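PDB 5T2X: uncharacterized protein from Legionella pneumophila subsp. pneumophila, which is of unknown function but belongs to the DUF5630 family and folds as a mainly helical chain without beta strands. Local coordinates for residues Asn136-Ser139 against Thr140-Tyr143; Leu174-Tyr177 against Lys178-Asn182. All blocks are in the same frame, centred on the assembly; numbering follows the deposited sequence.

Interaction 1: residues Asn136-Ser139 against Thr140-Tyr143; sequences NSLS and TWAY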
loop_
_atom_site.group_PDB
_atom_site.type_symbol
_atom_site.label_atom_id
_atom_site.label_comp_id
_atom_site.label_asym_id
_atom_site.label_seq_id
_atom_site.Cartn_x
_atom_site.Cartn_y
_atom_site.Cartn_z
ATOM N N ASN A 136 0.954 1.083 5.874
ATOM C CA ASN A 136 1.775 0.550 6.956
ATOM C C ASN A 136 2.096 1.629 7.983
ATOM O O ASN A 136 1.980 1.403 9.194
ATOM C CB ASN A 136 3.061 -0.051 6.388
ATOM C CG ASN A 136 3.934 -0.677 7.456
ATOM O OD1 ASN A 136 3.437 -1.202 8.451
ATOM N ND2 ASN A 136 5.245 -0.618 7.258
ATOM N N SER A 137 2.496 2.813 7.517
ATOM C CA SER A 137 2.861 3.887 8.435
ATOM C C SER A 137 1.637 4.450 9.149
ATOM O O SER A 137 1.707 4.787 10.336
ATOM C CB SER A 137 3.603 4.989 7.677
ATOM O OG SER A 137 4.019 6.022 8.553
ATOM N N LEU A 138 0.505 4.555 8.446
ATOM C CA LEU A 138 -0.706 5.064 9.079
ATOM C C LEU A 138 -1.248 4.097 10.126
ATOM O O LEU A 138 -1.795 4.538 11.144
ATOM C CB LEU A 138 -1.774 5.358 8.026
ATOM C CG LEU A 138 -1.605 6.653 7.231
ATOM C CD1 LEU A 138 -2.639 6.738 6.123
ATOM C CD2 LEU A 138 -1.709 7.859 8.154
ATOM N N SER A 139 -1.115 2.788 9.898
ATOM C CA SER A 139 -1.564 1.825 10.900
ATOM C C SER A 139 -0.709 1.894 12.158
ATOM O O SER A 139 -1.223 1.703 13.265
ATOM C CB SER A 139 -1.555 0.408 10.324
ATOM O OG SER A 139 -0.238 -0.015 10.019
ATOM N N THR A 140 0.590 2.164 12.011
ATOM C CA THR A 140 1.429 2.401 13.182
ATOM C C THR A 140 0.999 3.667 13.914
ATOM O O THR A 140 0.941 3.690 15.149
ATOM C CB THR A 140 2.898 2.492 12.767
ATOM O OG1 THR A 140 3.316 1.243 12.205
ATOM C CG2 THR A 140 3.775 2.822 13.969
ATOM N N TRP A 141 0.683 4.725 13.163
ATOM C CA TRP A 141 0.225 5.971 13.772
ATOM C C TRP A 141 -1.053 5.757 14.571
ATOM O O TRP A 141 -1.172 6.221 15.710
ATOM C CB TRP A 141 0.017 7.026 12.685
ATOM C CG TRP A 141 -0.812 8.199 13.109
ATOM C CD1 TRP A 141 -0.426 9.226 13.921
ATOM C CD2 TRP A 141 -2.163 8.480 12.722
ATOM N NE1 TRP A 141 -1.456 10.122 14.072
ATOM C CE2 TRP A 141 -2.533 9.688 13.345
ATOM C CE3 TRP A 141 -3.095 7.825 11.911
ATOM C CZ2 TRP A 141 -3.796 10.254 13.185
ATOM C CZ3 TRP A 141 -4.350 8.389 11.754
ATOM C CH2 TRP A 141 -4.689 9.591 12.387
ATOM N N ALA A 142 -2.024 5.051 13.989
ATOM C CA ALA A 142 -3.279 4.823 14.694
ATOM C C ALA A 142 -3.102 3.858 15.858
ATOM O O ALA A 142 -3.813 3.968 16.864
ATOM C CB ALA A 142 -4.340 4.306 13.724
ATOM N N TYR A 143 -2.159 2.919 15.752
ATOM C CA TYR A 143 -1.938 1.979 16.846
ATOM C C TYR A 143 -1.348 2.679 18.063
ATOM O O TYR A 143 -1.745 2.396 19.200
ATOM C CB TYR A 143 -1.028 0.838 16.396
ATOM C CG TYR A 143 -0.726 -0.148 17.501
ATOM C CD1 TYR A 143 -1.681 -1.067 17.916
ATOM C CD2 TYR A 143 0.510 -0.155 18.137
ATOM C CE1 TYR A 143 -1.415 -1.968 18.929
ATOM C CE2 TYR A 143 0.787 -1.056 19.151
ATOM C CZ TYR A 143 -0.179 -1.959 19.543
ATOM O OH TYR A 143 0.086 -2.859 20.550
#
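Thr140 N donates to Asn136 O over 3.2 Å, the first of four successive i to i+4 backbone bonds that bind Asn136-Ser139 to Thr140-Tyr143. Trp141 N follows onto Ser137 O, Ala142 N onto Leu138 O and Tyr143 N onto Ser139 O, the last of them the most bent at the hydrogen (143°).

Asn136 O carries more than its backbone share. Ser139 OG, one turn on, gives it a 2.8 Å hydrogen bond from above the carbonyl plane, on the same face from which Thr140 N arrives. The hydroxyl can fold back in this way because OG stands between the backbone N and the carbonyl carbon of Ser139 (chi1 65°), directed at the preceding turn. Thr140 OG1 also lies near Asn136 O, at 3.3 Å, in a weak approach whose proton has another possible acceptor.

The eight residues form two turns in the middle of helix 132-147, which packs, in this all-helical fold, against helices 117-128, 153-167 and 169-185 among others. Ser137, Leu138 and Trp141 touch the first, Leu138, Ala142 and Tyr143 the second, and Asn136, Ser139 and Tyr143 the third.

Apolar contact joins Leu138 and Trp141, which run side by side in the same direction. The CD2 methyl of Leu138 meets CE3 on the benzo ring of the indole at 4.0 Å. Leu138 O lies in the indole plane at its edge, 3.6 Å from CE3; CG anti to the backbone N of Trp141 (chi1 163°) carries the ring out from the helix flank, with CE3 beside this carbonyl. Phe115 meets the same indole with its ring inclined. The Tyr143 side chain, its CB 3.3 Å from Ser139 O, leads off the turn toward its polar partner, Asn182 O of helix 169-185.

Interaction 2: residues Leu174-Tyr177 against Lys178-Asn182; sequences LLFY and KTCLN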
loop_
_atom_site.group_PDB
_atom_site.type_symbol
_atom_site.label_atom_id
_atom_site.label_comp_id
_atom_site.label_asym_id
_atom_site.label_seq_id
_atom_site.Cartn_x
_atom_site.Cartn_y
_atom_site.Cartn_z
ATOM N N LEU A 174 0.228 -9.876 5.647
ATOM C CA LEU A 174 1.167 -9.920 6.761
ATOM C C LEU A 174 1.027 -8.693 7.651
ATOM O O LEU A 174 1.186 -8.793 8.874
ATOM C CB LEU A 174 2.600 -10.048 6.243
ATOM C CG LEU A 174 3.005 -11.442 5.758
ATOM C CD1 LEU A 174 4.464 -11.462 5.332
ATOM C CD2 LEU A 174 2.748 -12.478 6.841
ATOM N N LEU A 175 0.727 -7.533 7.062
ATOM C CA LEU A 175 0.465 -6.344 7.865
ATOM C C LEU A 175 -0.803 -6.512 8.694
ATOM O O LEU A 175 -0.827 -6.167 9.880
ATOM C CB LEU A 175 0.362 -5.111 6.964
ATOM C CG LEU A 175 -0.088 -3.815 7.642
ATOM C CD1 LEU A 175 0.899 -3.396 8.721
ATOM C CD2 LEU A 175 -0.268 -2.705 6.616
ATOM N N PHE A 176 -1.867 -7.042 8.081
ATOM C CA PHE A 176 -3.091 -7.325 8.824
ATOM C C PHE A 176 -2.836 -8.343 9.927
ATOM O O PHE A 176 -3.374 -8.220 11.033
ATOM C CB PHE A 176 -4.171 -7.827 7.867
ATOM C CG PHE A 176 -5.550 -7.887 8.470
ATOM C CD1 PHE A 176 -5.976 -9.011 9.161
ATOM C CD2 PHE A 176 -6.427 -6.825 8.327
ATOM C CE1 PHE A 176 -7.248 -9.069 9.707
ATOM C CE2 PHE A 176 -7.700 -6.878 8.870
ATOM C CZ PHE A 176 -8.110 -8.000 9.562
ATOM N N TYR A 177 -2.014 -9.354 9.643
ATOM C CA TYR A 177 -1.685 -10.357 10.651
ATOM C C TYR A 177 -0.930 -9.734 11.819
ATOM O O TYR A 177 -1.260 -9.973 12.986
ATOM C CB TYR A 177 -0.874 -11.486 10.008
ATOM C CG TYR A 177 0.191 -12.091 10.899
ATOM C CD1 TYR A 177 -0.138 -13.009 11.889
ATOM C CD2 TYR A 177 1.530 -11.753 10.737
ATOM C CE1 TYR A 177 0.836 -13.564 12.701
ATOM C CE2 TYR A 177 2.508 -12.303 11.544
ATOM C CZ TYR A 177 2.157 -13.208 12.522
ATOM O OH TYR A 177 3.131 -13.755 13.323
ATOM N N LYS A 178 0.086 -8.919 11.523
ATOM C CA LYS A 178 0.844 -8.271 12.586
ATOM C C LYS A 178 -0.004 -7.254 13.339
ATOM O O LYS A 178 0.179 -7.071 14.548
ATOM C CB LYS A 178 2.092 -7.603 12.009
ATOM C CG LYS A 178 3.075 -7.115 13.061
ATOM C CD LYS A 178 3.566 -8.267 13.925
ATOM C CE LYS A 178 4.518 -7.784 15.008
ATOM N NZ LYS A 178 5.018 -8.909 15.847
ATOM N N THR A 179 -0.932 -6.589 12.648
ATOM C CA THR A 179 -1.804 -5.631 13.320
ATOM C C THR A 179 -2.720 -6.328 14.318
ATOM O O THR A 179 -2.964 -5.809 15.414
ATOM C CB THR A 179 -2.619 -4.851 12.287
ATOM O OG1 THR A 179 -1.731 -4.145 11.412
ATOM C CG2 THR A 179 -3.545 -3.854 12.970
ATOM N N CYS A 180 -3.224 -7.514 13.964
ATOM C CA CYS A 180 -4.069 -8.264 14.886
ATOM C C CYS A 180 -3.282 -8.724 16.109
ATOM O O CYS A 180 -3.820 -8.754 17.222
ATOM C CB CYS A 180 -4.699 -9.460 14.171
ATOM S SG CYS A 180 -5.939 -9.029 12.928
ATOM N N LEU A 181 -2.011 -9.092 15.923
ATOM C CA LEU A 181 -1.179 -9.461 17.065
ATOM C C LEU A 181 -0.989 -8.280 18.006
ATOM O O LEU A 181 -1.097 -8.426 19.229
ATOM C CB LEU A 181 0.179 -9.981 16.591
ATOM C CG LEU A 181 0.250 -11.295 15.810
ATOM C CD1 LEU A 181 1.703 -11.694 15.612
ATOM C CD2 LEU A 181 -0.518 -12.400 16.514
ATOM N N ASN A 182 -0.703 -7.100 17.453
ATOM C CA ASN A 182 -0.505 -5.919 18.285
ATOM C C ASN A 182 -1.788 -5.508 18.996
ATOM O O ASN A 182 -1.732 -4.980 20.112
ATOM C CB ASN A 182 0.028 -4.767 17.435
ATOM C CG ASN A 182 1.418 -5.037 16.897
ATOM O OD1 ASN A 182 1.962 -6.127 17.073
ATOM N ND2 ASN A 182 1.998 -4.046 16.230
#
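Thr179 and Leu175 meet through a doubly used carbonyl in the middle of helix 169-185, which packs in this all-helical fold against helices 132-147, 153-167, 191-207 and 237-248. Leu175 O accepts the backbone N of Thr179 at 2.8 Å and its OG1 at 2.7 Å, the two donors arriving from opposite faces of the carbonyl plane. OG1 sits beside its own backbone N (chi1 -60°), which aims the hydroxyl at the turn before. Ordinary i to i+4 bonds continue the helix, from Lys178 N to Leu174 O, Cys180 N to Phe176 O and Leu181 N to Tyr177 O.

Sulfur-aromatic contact links Cys180 to Phe176. SG lies 4.2 Å from the centroid of the Phe176 ring, approaching obliquely at 39° from the ring normal, and is nearest to CE1. Phe176 and Cys180 also pack on Ala200 and Ala197 of helix 191-207.

Apolar packing joins the side chains of Tyr177 and Leu181, which cross at a slant. The phenol swings outward and round the helix, leaning only slightly toward the later turn, and its CZ-OH end meets the CD1 methyl of Leu181. Leu181 CD1 is 3.5 Å from Tyr177 CZ and 3.4 Å from Tyr177 OH.

Both interactions are partly buried turns of neighbouring helices, 132-147 and 169-185, with centres about 11 Å apart. Interaction 1 has four buried residues and its centre about 12 Å from that of the chain, interaction 2 three and about 15 Å; each has one exposed residue, Thr140 and Lys178. They touch directly: Tyr143 OH makes a probable hydrogen bond of 2.8 Å to Asn182 O, and Leu175 CD1 packs against Asn136 OD1 and Ser139 OG. Helix 153-167 borders both, whereas helix 117-128 packs on interaction 1 and helices 191-207 and 237-248 on interaction 2. Interaction 1 pairs leucine with indole; interaction 2 places sulfur and a leucine methyl against aromatic rings.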